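Local coordinates for protein phosphatidylinositol-specific phospholipase C1 (Streptomyces antibioticus, PDB 3H4X) that belongs to the calcium-dependent phosphatidylinositol-specific phospholipase C family and folds as a parallel beta barrel ringed by helices, at residues A[71-74]-A[78-81]; A[93-98]-A[108-113]; A[144-149]-A[211-216]; A[257-262]-A[273-278]. All coordinates share one frame; numbering follows the deposited sequence.

Overall arrangement
The four contacts follow one another along the chain without nesting or crossing. In interaction 1 the chain turns back on itself just after strand 73-74, three residues separating its segments. Interaction 2 closes the next loop, laying residues 93-98 on helix 104-117. Interaction 3 spans 61 residues and joins helix 142-153 to helix 209-222. Interaction 4 lies within a barrel crossover, tying strand 258-262 to helix 274-278. Helix 142-153 links the first three: its Phe145 and Leu148 pack on Trp72 of 71-74, and its Leu148 and Ile149 on Leu108 of 108-113. Interaction 4 stands apart, across the chain's centre from interactions 1 and 2.

Interaction 1 of 4, residues A[71-74]-A[78-81]; sequences SWRV and NPLG
Arg73 reaches the backbone of Gly81, its NH1 donating to Gly81 O at 2.9 Å. The bond is bent, with an N-H...O angle of 145°, yet the donor meets a lone pair in the carbonyl plane, while the oxygen sits somewhat out of the guanidinium plane. A water in that plane completes a small ring of bonds. It accepts from Arg73 NH1 at 2.9 Å and from Gly81 N at 3.0 Å, so it reconciles two donors that cannot bond to each other. Nearer the main chain, the aliphatic part of the arginine packs on the proline, Arg73 CB lying 3.8 Å from Pro79 CB and the two side chains crossing at about a right angle. A bend at chi2 (-65°) then carries Arg73 CD past the glycine, 3.5 Å from Gly81 O. All this happens where the chain folds back after strand 73-74, which pairs antiparallel with strand 58-64 of the TIM-type barrel. A long, flexible arginine suits such a surface turn, since its methylenes serve the proline and its head the backbone. Gly81 takes a positive phi, which a residue without a side chain adopts easily. Beyond this first shell, Arg73 NH2 bonds to Leu68 O, gripping the guanidinium from a second nitrogen. Trp64 of strand 58-64 touches both Arg73 and Pro79, and Asn82 OD1 accepts from Val74 N.

Interaction 2 of 4, residues A[93-98]-A[108-113]; sequences SELRTK and LSDMRA. With EOH (ethanol), chain F.
The loop leading into helix 104-117 doubles back onto the helix flank, where Leu95 lies against Asp110 and Ala113. One residue, Leu95, supplies the loop's side of the contact, through its branched end. Leu95 CD2 lies 4.1 Å from Asp110 O and 4.4 Å from Ala113 CB, and Leu95 CD1 lies 4.3 Å from Ala113 C, so both methyls rest on one turn of the helix. With CG anti to the carbonyl carbon (chi1 -71°), the isobutyl group bends over to the helix although its first bond runs alongside it. Alanine suits the facing position because its short side chain lets the leucine come close to the backbone. Asp110 is buried, and its carboxylate holds an earlier part of the loop, OD1 accepting from Ala89 N and OD2 from Glu87 N. Within the loop, Thr97 OG1 donates to Glu94 O at 2.6 Å, tying the turn around Leu95. Arg112 leaves the helix in another direction; its NH1 donates to an ethanol oxygen at 2.9 Å, and its NE pairs with Asp116. Helix 48-52 adds Ala49 against Leu95 and Phe48 against Asp110, while Leu108 and Met111 face helix 142-153 and strand 189-195 respectively, Leu108 touching that strand too.

Interaction 3 of 4, residues A[144-149]-A[211-216]; sequences EFDALI and VEYAGH
Tyr213 and His216, one turn apart on helix 209-222, both hold CG anti to the backbone N (chi1 -163° and 167°), which sends their rings in company toward Asp146. The aspartate comes to meet them from the opposite direction, its CG anti to its own carbonyl carbon. The result is a His-carboxylate hydrogen bond with a tyrosine on the second oxygen, joining two helices that surround the TIM-type barrel. The helix axes stand 12.7 Å apart and cross steeply, too far for backbones to pack, so long side chains have to bridge them. His216 NE2 donates to Asp146 OD2 at 2.7 Å with an N-H...O angle of 168°. The oxygen lies in the imidazole plane, but the nitrogen approaches from well outside the carboxylate plane, on the syn side. Tyr213 OH donates to the syn lone pair of Asp146 OD1, also at 2.7 Å, with its ring nearly perpendicular to the carboxylate. Thr230 OG1 bonds to OD1 as well, so this buried acid has three side-chain partners and its rotation is well fixed. Aspartate suits the place: its two oxygens share these partners from one short stem. His216, with Glu212 and Pro142, lines a pocket occupied by an acetyl group. The rings also support each other, His216 CD2 lying 3.7 Å above the Tyr213 plane near the rim. Beside the carboxylate bonds, Phe145 CD2 meets Tyr213 CE1 obliquely at 4.2 Å.

Interaction 4 of 4, residues A[257-262]-A[273-278]; sequences VVFDGD and TSWYDT. With EOH (ethanol), chain N.
Phe259 and Tyr276 make the tight part of this aromatic cluster: Tyr276 CE1 sits over one face of the Phe259 ring, 3.4 Å from Phe259 CG. It is an edge-to-face pair, with centroids 5.0 Å apart and planes at 70°, the hydrogen-bearing edge of the tyrosine meeting the pi cloud of the phenylalanine toward the rim of its ring. In both residues CG lies beside the backbone N (chi1 near -60°), which turns each ring into the space between strand and helix, where they meet. Trp275 closes on the same phenylalanine more loosely. Its six-membered ring makes an offset edge-to-face pair, centroids 6.0 Å apart, and Trp275 CZ3 comes only to 4.2 Å from Phe259 CZ. The indole is broad enough to do more, since its CE3 lies 3.6 Å above the centre of the Tyr276 ring. Large flat residues suit this place because they span the gap between strand and helix with no polar bond across it. Toward solvent the character changes: Trp275 is partly exposed, Thr278 exposed, and an ethanol hydroxyl donates to Asp277 O at 2.9 Å. Helix 274-278 belongs to the beta-alpha-beta crossover between the parallel strands 258-262 and 282-286. There Tyr281 adds another ring to Phe259 and Trp275, Leu283 of strand 282-286 touches Tyr276, and Val235 of strand 232-236 touches Phe259.

Interaction 1 of 4, residues A[71-74]-A[78-81]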
loop_
_atom_site.group_PDB
_atom_site.type_symbol
_atom_site.label_atom_id
_atom_site.label_comp_id
_atom_site.label_asym_id
_atom_site.label_seq_id
_atom_site.Cartn_x
_atom_site.Cartn_y
_atom_site.Cartn_z
ATOM N N SER A 71 -12.997 7.615 -14.842
ATOM C CA SER A 71 -11.646 7.156 -14.506
ATOM C C SER A 71 -11.150 7.644 -13.151
ATOM O O SER A 71 -11.526 8.724 -12.686
ATOM C CB SER A 71 -10.634 7.511 -15.606
ATOM O OG SER A 71 -10.107 8.818 -15.442
ATOM N N TRP A 72 -10.329 6.815 -12.510
ATOM C CA TRP A 72 -9.516 7.240 -11.379
ATOM C C TRP A 72 -8.218 7.788 -11.941
ATOM O O TRP A 72 -7.486 7.080 -12.641
ATOM C CB TRP A 72 -9.171 6.062 -10.471
ATOM C CG TRP A 72 -10.160 5.759 -9.395
ATOM C CD1 TRP A 72 -10.277 6.372 -8.182
ATOM C CD2 TRP A 72 -11.152 4.729 -9.421
ATOM N NE1 TRP A 72 -11.289 5.792 -7.458
ATOM C CE2 TRP A 72 -11.846 4.783 -8.198
ATOM C CE3 TRP A 72 -11.529 3.771 -10.368
ATOM C CZ2 TRP A 72 -12.895 3.911 -7.894
ATOM C CZ3 TRP A 72 -12.562 2.913 -10.068
ATOM C CH2 TRP A 72 -13.237 2.988 -8.841
ATOM N N ARG A 73 -7.920 9.045 -11.637
ATOM C CA ARG A 73 -6.710 9.664 -12.158
ATOM C C ARG A 73 -5.493 9.242 -11.356
ATOM O O ARG A 73 -5.574 9.065 -10.139
ATOM C CB ARG A 73 -6.811 11.187 -12.103
ATOM C CG ARG A 73 -8.139 11.756 -12.536
ATOM C CD ARG A 73 -8.415 11.504 -14.004
ATOM N NE ARG A 73 -9.585 12.276 -14.411
ATOM C CZ ARG A 73 -9.538 13.545 -14.803
ATOM N NH1 ARG A 73 -8.375 14.174 -14.876
ATOM N NH2 ARG A 73 -10.653 14.183 -15.133
ATOM N N VAL A 74 -4.362 9.113 -12.039
ATOM C CA VAL A 74 -3.082 8.920 -11.380
ATOM C C VAL A 74 -2.287 10.203 -11.573
ATOM O O VAL A 74 -1.984 10.585 -12.706
ATOM C CB VAL A 74 -2.302 7.746 -11.990
ATOM C CG1 VAL A 74 -0.952 7.596 -11.305
ATOM C CG2 VAL A 74 -3.117 6.461 -11.888
ATOM N N ASN A 78 -2.991 18.199 -8.522
ATOM C CA ASN A 78 -4.349 18.269 -9.027
ATOM C C ASN A 78 -4.379 17.834 -10.486
ATOM O O ASN A 78 -3.708 18.432 -11.324
ATOM C CB ASN A 78 -4.888 19.688 -8.891
ATOM C CG ASN A 78 -6.361 19.765 -9.192
ATOM O OD1 ASN A 78 -7.117 18.854 -8.858
ATOM N ND2 ASN A 78 -6.779 20.847 -9.833
ATOM N N PRO A 79 -5.148 16.783 -10.801
ATOM C CA PRO A 79 -4.974 16.208 -12.133
ATOM C C PRO A 79 -5.517 17.042 -13.289
ATOM O O PRO A 79 -6.575 17.663 -13.193
ATOM C CB PRO A 79 -5.713 14.866 -12.046
ATOM C CG PRO A 79 -6.652 15.009 -10.910
ATOM C CD PRO A 79 -6.013 15.961 -9.939
ATOM N N LEU A 80 -4.757 17.043 -14.372
ATOM C CA LEU A 80 -5.224 17.516 -15.659
ATOM C C LEU A 80 -4.923 16.346 -16.581
ATOM O O LEU A 80 -3.778 16.130 -16.975
ATOM C CB LEU A 80 -4.465 18.769 -16.087
ATOM C CG LEU A 80 -5.122 19.607 -17.188
ATOM C CD1 LEU A 80 -4.380 20.923 -17.372
ATOM C CD2 LEU A 80 -5.224 18.849 -18.507
ATOM N N GLY A 81 -5.952 15.562 -16.877
ATOM C CA GLY A 81 -5.740 14.230 -17.422
ATOM C C GLY A 81 -5.098 13.360 -16.352
ATOM O O GLY A 81 -5.652 13.183 -15.265
HETATM O O HOH W 1 -8.627 16.728 -16.181
#

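Interaction 2 of 4, residues A[93-98]-A[108-113]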
loop_
_atom_site.group_PDB
_atom_site.type_symbol
_atom_site.label_atom_id
_atom_site.label_comp_id
_atom_site.label_asym_id
_atom_site.label_seq_id
_atom_site.Cartn_x
_atom_site.Cartn_y
_atom_site.Cartn_z
ATOM N N SER A 93 4.626 -8.140 -23.884
ATOM C CA SER A 93 5.351 -7.756 -25.098
ATOM C C SER A 93 5.280 -6.250 -25.326
ATOM O O SER A 93 6.124 -5.674 -26.021
ATOM C CB SER A 93 4.804 -8.493 -26.327
ATOM O OG SER A 93 3.697 -7.810 -26.895
ATOM N N GLU A 94 4.270 -5.621 -24.731
ATOM C CA GLU A 94 4.016 -4.197 -24.924
ATOM C C GLU A 94 4.602 -3.311 -23.830
ATOM O O GLU A 94 4.501 -2.092 -23.905
ATOM C CB GLU A 94 2.512 -3.922 -25.024
ATOM C CG GLU A 94 1.841 -4.514 -26.250
ATOM C CD GLU A 94 0.433 -3.982 -26.462
ATOM O OE1 GLU A 94 -0.093 -3.286 -25.565
ATOM O OE2 GLU A 94 -0.150 -4.258 -27.530
ATOM N N LEU A 95 5.199 -3.908 -22.805
ATOM C CA LEU A 95 5.771 -3.095 -21.739
ATOM C C LEU A 95 6.937 -2.264 -22.276
ATOM O O LEU A 95 7.771 -2.761 -23.043
ATOM C CB LEU A 95 6.199 -3.959 -20.553
ATOM C CG LEU A 95 5.037 -4.549 -19.744
ATOM C CD1 LEU A 95 5.540 -5.605 -18.778
ATOM C CD2 LEU A 95 4.263 -3.461 -19.006
ATOM N N ARG A 96 6.972 -0.994 -21.885
ATOM C CA ARG A 96 7.977 -0.051 -22.365
ATOM C C ARG A 96 7.838 0.193 -23.865
ATOM O O ARG A 96 8.832 0.168 -24.596
ATOM C CB ARG A 96 9.394 -0.532 -22.033
ATOM C CG ARG A 96 9.618 -0.816 -20.561
ATOM C CD ARG A 96 11.035 -1.308 -20.285
ATOM N NE ARG A 96 11.200 -1.532 -18.858
ATOM C CZ ARG A 96 10.802 -2.627 -18.223
ATOM N NH1 ARG A 96 10.245 -3.628 -18.893
ATOM N NH2 ARG A 96 10.963 -2.718 -16.910
ATOM N N THR A 97 6.611 0.421 -24.327
ATOM C CA THR A 97 6.372 0.712 -25.744
ATOM C C THR A 97 5.346 1.810 -26.005
ATOM O O THR A 97 5.337 2.398 -27.084
ATOM C CB THR A 97 5.904 -0.533 -26.535
ATOM O OG1 THR A 97 4.567 -0.884 -26.151
ATOM C CG2 THR A 97 6.840 -1.710 -26.308
ATOM N N LYS A 98 4.471 2.078 -25.040
ATOM C CA LYS A 98 3.310 2.934 -25.293
ATOM C C LYS A 98 3.439 4.327 -24.692
ATOM O O LYS A 98 4.322 4.586 -23.878
ATOM C CB LYS A 98 2.035 2.263 -24.773
ATOM C CG LYS A 98 1.768 0.903 -25.392
ATOM C CD LYS A 98 0.494 0.279 -24.849
ATOM C CE LYS A 98 -0.707 1.174 -25.100
ATOM N NZ LYS A 98 -1.973 0.574 -24.598
ATOM N N LEU A 108 -3.138 -0.787 -13.601
ATOM C CA LEU A 108 -3.515 -2.163 -13.321
ATOM C C LEU A 108 -3.234 -3.074 -14.511
ATOM O O LEU A 108 -2.829 -4.224 -14.339
ATOM C CB LEU A 108 -4.986 -2.236 -12.914
ATOM C CG LEU A 108 -5.335 -1.593 -11.570
ATOM C CD1 LEU A 108 -6.845 -1.450 -11.449
ATOM C CD2 LEU A 108 -4.758 -2.395 -10.408
ATOM N N SER A 109 -3.448 -2.562 -15.719
ATOM C CA SER A 109 -3.107 -3.320 -16.916
ATOM C C SER A 109 -1.605 -3.596 -16.979
ATOM O O SER A 109 -1.189 -4.712 -17.297
ATOM C CB SER A 109 -3.569 -2.587 -18.176
ATOM O OG SER A 109 -4.981 -2.543 -18.251
ATOM N N ASP A 110 -0.788 -2.590 -16.679
ATOM C CA ASP A 110 0.660 -2.790 -16.660
ATOM C C ASP A 110 1.021 -3.870 -15.646
ATOM O O ASP A 110 1.858 -4.740 -15.914
ATOM C CB ASP A 110 1.401 -1.499 -16.294
ATOM C CG ASP A 110 1.397 -0.472 -17.411
ATOM O OD1 ASP A 110 0.756 -0.711 -18.455
ATOM O OD2 ASP A 110 2.042 0.585 -17.231
ATOM N N MET A 111 0.395 -3.800 -14.474
ATOM C CA MET A 111 0.640 -4.780 -13.420
ATOM C C MET A 111 0.292 -6.196 -13.869
ATOM O O MET A 111 1.040 -7.136 -13.618
ATOM C CB MET A 111 -0.155 -4.425 -12.161
ATOM C CG MET A 111 0.343 -3.183 -11.449
ATOM S SD MET A 111 -0.704 -2.687 -10.073
ATOM C CE MET A 111 -0.558 -4.093 -8.980
ATOM N N ARG A 112 -0.858 -6.347 -14.510
ATOM C CA ARG A 112 -1.282 -7.656 -14.999
ATOM C C ARG A 112 -0.319 -8.193 -16.056
ATOM O O ARG A 112 0.074 -9.362 -16.016
ATOM C CB ARG A 112 -2.703 -7.581 -15.565
ATOM C CG ARG A 112 -3.210 -8.880 -16.178
ATOM C CD ARG A 112 -3.171 -10.016 -15.177
ATOM N NE ARG A 112 -3.691 -11.267 -15.729
ATOM C CZ ARG A 112 -4.970 -11.629 -15.698
ATOM N NH1 ARG A 112 -5.876 -10.831 -15.148
ATOM N NH2 ARG A 112 -5.349 -12.790 -16.223
ATOM N N ALA A 113 0.065 -7.333 -16.996
ATOM C CA ALA A 113 0.986 -7.725 -18.057
ATOM C C ALA A 113 2.314 -8.182 -17.465
ATOM O O ALA A 113 2.858 -9.225 -17.836
ATOM C CB ALA A 113 1.200 -6.567 -19.011
HETATM C C1 EOH F . -8.944 -10.995 -14.612
HETATM C C2 EOH F . -10.326 -10.978 -13.968
HETATM O O EOH F . -8.324 -12.259 -14.506
#

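Interaction 3 of 4, residues A[144-149]-A[211-216]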
loop_
_atom_site.group_PDB
_atom_site.type_symbol
_atom_site.label_atom_id
_atom_site.label_comp_id
_atom_site.label_asym_id
_atom_site.label_seq_id
_atom_site.Cartn_x
_atom_site.Cartn_y
_atom_site.Cartn_z
ATOM N N GLU A 144 -16.817 -0.115 -6.515
ATOM C CA GLU A 144 -16.330 0.021 -7.882
ATOM C C GLU A 144 -14.810 -0.142 -7.952
ATOM O O GLU A 144 -14.279 -0.674 -8.922
ATOM C CB GLU A 144 -16.779 1.355 -8.485
ATOM C CG GLU A 144 -18.291 1.470 -8.696
ATOM C CD GLU A 144 -19.044 1.937 -7.460
ATOM O OE1 GLU A 144 -18.406 2.356 -6.474
ATOM O OE2 GLU A 144 -20.293 1.895 -7.478
ATOM N N PHE A 145 -14.126 0.312 -6.909
ATOM C CA PHE A 145 -12.692 0.116 -6.759
ATOM C C PHE A 145 -12.372 -1.384 -6.745
ATOM O O PHE A 145 -11.537 -1.857 -7.520
ATOM C CB PHE A 145 -12.261 0.805 -5.463
ATOM C CG PHE A 145 -10.808 0.663 -5.126
ATOM C CD1 PHE A 145 -9.866 1.546 -5.638
ATOM C CD2 PHE A 145 -10.388 -0.324 -4.254
ATOM C CE1 PHE A 145 -8.530 1.427 -5.297
ATOM C CE2 PHE A 145 -9.056 -0.445 -3.911
ATOM C CZ PHE A 145 -8.128 0.426 -4.436
ATOM N N ASP A 146 -13.058 -2.134 -5.884
ATOM C CA ASP A 146 -12.872 -3.583 -5.824
ATOM C C ASP A 146 -13.152 -4.233 -7.182
ATOM O O ASP A 146 -12.412 -5.110 -7.633
ATOM C CB ASP A 146 -13.816 -4.217 -4.799
ATOM C CG ASP A 146 -13.391 -3.993 -3.361
ATOM O OD1 ASP A 146 -12.228 -3.618 -3.096
ATOM O OD2 ASP A 146 -14.248 -4.231 -2.487
ATOM N N ALA A 147 -14.247 -3.824 -7.817
ATOM C CA ALA A 147 -14.664 -4.437 -9.074
ATOM C C ALA A 147 -13.611 -4.271 -10.164
ATOM O O ALA A 147 -13.361 -5.191 -10.944
ATOM C CB ALA A 147 -16.003 -3.875 -9.530
ATOM N N LEU A 148 -12.997 -3.095 -10.218
ATOM C CA LEU A 148 -11.962 -2.817 -11.204
ATOM C C LEU A 148 -10.734 -3.683 -10.959
ATOM O O LEU A 148 -10.169 -4.252 -11.891
ATOM C CB LEU A 148 -11.582 -1.337 -11.175
ATOM C CG LEU A 148 -10.416 -0.939 -12.082
ATOM C CD1 LEU A 148 -10.692 -1.263 -13.547
ATOM C CD2 LEU A 148 -10.113 0.536 -11.907
ATOM N N ILE A 149 -10.310 -3.776 -9.704
ATOM C CA ILE A 149 -9.156 -4.598 -9.378
ATOM C C ILE A 149 -9.427 -6.075 -9.672
ATOM O O ILE A 149 -8.568 -6.765 -10.223
ATOM C CB ILE A 149 -8.692 -4.369 -7.923
ATOM C CG1 ILE A 149 -8.077 -2.970 -7.797
ATOM C CG2 ILE A 149 -7.695 -5.437 -7.498
ATOM C CD1 ILE A 149 -7.755 -2.555 -6.388
ATOM N N VAL A 211 -12.462 5.208 7.123
ATOM C CA VAL A 211 -13.762 4.826 7.647
ATOM C C VAL A 211 -14.664 4.283 6.543
ATOM O O VAL A 211 -15.398 3.324 6.750
ATOM C CB VAL A 211 -14.445 6.017 8.363
ATOM C CG1 VAL A 211 -15.924 5.734 8.625
ATOM C CG2 VAL A 211 -13.706 6.349 9.651
ATOM N N GLU A 212 -14.603 4.890 5.364
ATOM C CA GLU A 212 -15.455 4.455 4.270
ATOM C C GLU A 212 -15.106 3.036 3.827
ATOM O O GLU A 212 -15.990 2.197 3.656
ATOM C CB GLU A 212 -15.373 5.423 3.091
ATOM C CG GLU A 212 -16.380 5.118 2.010
ATOM C CD GLU A 212 -16.515 6.227 0.987
ATOM O OE1 GLU A 212 -15.892 7.293 1.166
ATOM O OE2 GLU A 212 -17.256 6.027 0.003
ATOM N N TYR A 213 -13.821 2.759 3.631
ATOM C CA TYR A 213 -13.454 1.431 3.160
ATOM C C TYR A 213 -13.571 0.358 4.249
ATOM O O TYR A 213 -14.028 -0.753 3.989
ATOM C CB TYR A 213 -12.077 1.416 2.487
ATOM C CG TYR A 213 -11.878 0.175 1.645
ATOM C CD1 TYR A 213 -12.277 0.138 0.311
ATOM C CD2 TYR A 213 -11.334 -0.975 2.194
ATOM C CE1 TYR A 213 -12.115 -1.009 -0.456
ATOM C CE2 TYR A 213 -11.167 -2.118 1.440
ATOM C CZ TYR A 213 -11.559 -2.134 0.121
ATOM O OH TYR A 213 -11.385 -3.288 -0.604
ATOM N N ALA A 214 -13.190 0.695 5.476
ATOM C CA ALA A 214 -13.364 -0.241 6.580
ATOM C C ALA A 214 -14.842 -0.574 6.783
ATOM O O ALA A 214 -15.195 -1.723 7.044
ATOM C CB ALA A 214 -12.757 0.304 7.859
ATOM N N GLY A 215 -15.701 0.431 6.657
ATOM C CA GLY A 215 -17.141 0.206 6.757
ATOM C C GLY A 215 -17.642 -0.720 5.662
ATOM O O GLY A 215 -18.517 -1.560 5.882
ATOM N N HIS A 216 -17.069 -0.564 4.477
ATOM C CA HIS A 216 -17.345 -1.430 3.342
ATOM C C HIS A 216 -16.976 -2.887 3.650
ATOM O O HIS A 216 -17.758 -3.797 3.375
ATOM C CB HIS A 216 -16.592 -0.865 2.135
ATOM C CG HIS A 216 -16.508 -1.782 0.959
ATOM N ND1 HIS A 216 -17.598 -2.128 0.192
ATOM C CD2 HIS A 216 -15.434 -2.364 0.373
ATOM C CE1 HIS A 216 -17.205 -2.912 -0.797
ATOM N NE2 HIS A 216 -15.896 -3.068 -0.709
#

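Interaction 4 of 4, residues A[257-262]-A[273-278]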
loop_
_atom_site.group_PDB
_atom_site.type_symbol
_atom_site.label_atom_id
_atom_site.label_comp_id
_atom_site.label_asym_id
_atom_site.label_seq_id
_atom_site.Cartn_x
_atom_site.Cartn_y
_atom_site.Cartn_z
ATOM N N VAL A 257 -5.773 -3.750 9.959
ATOM C CA VAL A 257 -4.626 -4.544 10.397
ATOM C C VAL A 257 -3.329 -4.016 9.787
ATOM O O VAL A 257 -2.285 -4.675 9.836
ATOM C CB VAL A 257 -4.805 -6.044 10.087
ATOM C CG1 VAL A 257 -6.005 -6.598 10.849
ATOM C CG2 VAL A 257 -4.967 -6.281 8.588
ATOM N N VAL A 258 -3.418 -2.816 9.215
ATOM C CA VAL A 258 -2.296 -2.129 8.591
ATOM C C VAL A 258 -2.249 -0.711 9.146
ATOM O O VAL A 258 -3.288 -0.074 9.332
ATOM C CB VAL A 258 -2.441 -2.100 7.052
ATOM C CG1 VAL A 258 -1.227 -1.435 6.401
ATOM C CG2 VAL A 258 -2.647 -3.511 6.519
ATOM N N PHE A 259 -1.039 -0.237 9.418
ATOM C CA PHE A 259 -0.807 1.059 10.040
ATOM C C PHE A 259 0.313 1.728 9.272
ATOM O O PHE A 259 1.249 1.066 8.833
ATOM C CB PHE A 259 -0.438 0.867 11.507
ATOM C CG PHE A 259 -1.506 0.176 12.290
ATOM C CD1 PHE A 259 -2.425 0.909 13.024
ATOM C CD2 PHE A 259 -1.628 -1.203 12.255
ATOM C CE1 PHE A 259 -3.432 0.270 13.721
ATOM C CE2 PHE A 259 -2.629 -1.847 12.956
ATOM C CZ PHE A 259 -3.529 -1.108 13.695
ATOM N N ASP A 260 0.203 3.036 9.091
ATOM C CA ASP A 260 1.081 3.756 8.184
ATOM C C ASP A 260 1.385 5.108 8.808
ATOM O O ASP A 260 0.469 5.888 9.089
ATOM C CB ASP A 260 0.352 3.914 6.846
ATOM C CG ASP A 260 1.230 4.450 5.747
ATOM O OD1 ASP A 260 1.788 5.548 5.918
ATOM O OD2 ASP A 260 1.349 3.772 4.702
ATOM N N GLY A 261 2.660 5.389 9.058
ATOM C CA GLY A 261 3.010 6.625 9.741
ATOM C C GLY A 261 4.469 6.983 9.588
ATOM O O GLY A 261 5.273 6.200 9.085
ATOM N N ASP A 262 4.807 8.182 10.045
ATOM C CA ASP A 262 6.137 8.752 9.897
ATOM C C ASP A 262 7.195 7.989 10.701
ATOM O O ASP A 262 7.051 7.795 11.912
ATOM C CB ASP A 262 6.084 10.209 10.349
ATOM C CG ASP A 262 7.416 10.894 10.248
ATOM O OD1 ASP A 262 7.905 11.067 9.116
ATOM O OD2 ASP A 262 7.971 11.255 11.308
ATOM N N THR A 273 6.432 0.302 19.351
ATOM C CA THR A 273 6.215 -0.336 18.056
ATOM C C THR A 273 6.190 -1.863 18.135
ATOM O O THR A 273 5.744 -2.515 17.197
ATOM C CB THR A 273 7.241 0.123 17.008
ATOM O OG1 THR A 273 8.561 -0.081 17.518
ATOM C CG2 THR A 273 7.049 1.599 16.677
ATOM N N SER A 274 6.645 -2.440 19.247
ATOM C CA SER A 274 6.601 -3.895 19.395
ATOM C C SER A 274 5.160 -4.407 19.374
ATOM O O SER A 274 4.902 -5.547 18.998
ATOM C CB SER A 274 7.315 -4.350 20.670
ATOM O OG SER A 274 6.545 -4.072 21.824
ATOM N N TRP A 275 4.229 -3.553 19.781
ATOM C CA TRP A 275 2.809 -3.888 19.804
ATOM C C TRP A 275 2.345 -4.414 18.449
ATOM O O TRP A 275 1.601 -5.390 18.372
ATOM C CB TRP A 275 2.022 -2.638 20.194
ATOM C CG TRP A 275 0.537 -2.792 20.308
ATOM C CD1 TRP A 275 -0.156 -3.287 21.374
ATOM C CD2 TRP A 275 -0.442 -2.397 19.338
ATOM N NE1 TRP A 275 -1.505 -3.240 21.120
ATOM C CE2 TRP A 275 -1.707 -2.699 19.877
ATOM C CE3 TRP A 275 -0.371 -1.825 18.063
ATOM C CZ2 TRP A 275 -2.889 -2.449 19.188
ATOM C CZ3 TRP A 275 -1.546 -1.578 17.383
ATOM C CH2 TRP A 275 -2.789 -1.888 17.947
ATOM N N TYR A 276 2.797 -3.764 17.380
ATOM C CA TYR A 276 2.403 -4.142 16.020
ATOM C C TYR A 276 2.953 -5.507 15.640
ATOM O O TYR A 276 2.274 -6.314 15.008
ATOM C CB TYR A 276 2.883 -3.098 15.002
ATOM C CG TYR A 276 2.326 -1.731 15.275
ATOM C CD1 TYR A 276 1.127 -1.320 14.703
ATOM C CD2 TYR A 276 2.976 -0.860 16.133
ATOM C CE1 TYR A 276 0.602 -0.076 14.971
ATOM C CE2 TYR A 276 2.458 0.386 16.405
ATOM C CZ TYR A 276 1.271 0.772 15.821
ATOM O OH TYR A 276 0.740 2.009 16.091
ATOM N N ASP A 277 4.202 -5.747 16.014
ATOM C CA ASP A 277 4.887 -6.986 15.669
ATOM C C ASP A 277 4.251 -8.168 16.403
ATOM O O ASP A 277 4.003 -9.225 15.819
ATOM C CB ASP A 277 6.365 -6.855 16.035
ATOM C CG ASP A 277 7.260 -7.781 15.239
ATOM O OD1 ASP A 277 6.747 -8.715 14.588
ATOM O OD2 ASP A 277 8.491 -7.563 15.280
ATOM N N THR A 278 3.963 -7.972 17.684
ATOM C CA THR A 278 3.351 -9.016 18.499
ATOM C C THR A 278 2.016 -9.474 17.909
ATOM O O THR A 278 1.684 -10.662 17.938
ATOM C CB THR A 278 3.147 -8.525 19.947
ATOM O OG1 THR A 278 4.420 -8.216 20.531
ATOM C CG2 THR A 278 2.447 -9.584 20.781
HETATM C C1 EOH N . 6.686 -11.074 16.648
HETATM C C2 EOH N . 7.206 -10.535 17.976
HETATM O O EOH N . 5.372 -11.571 16.757
#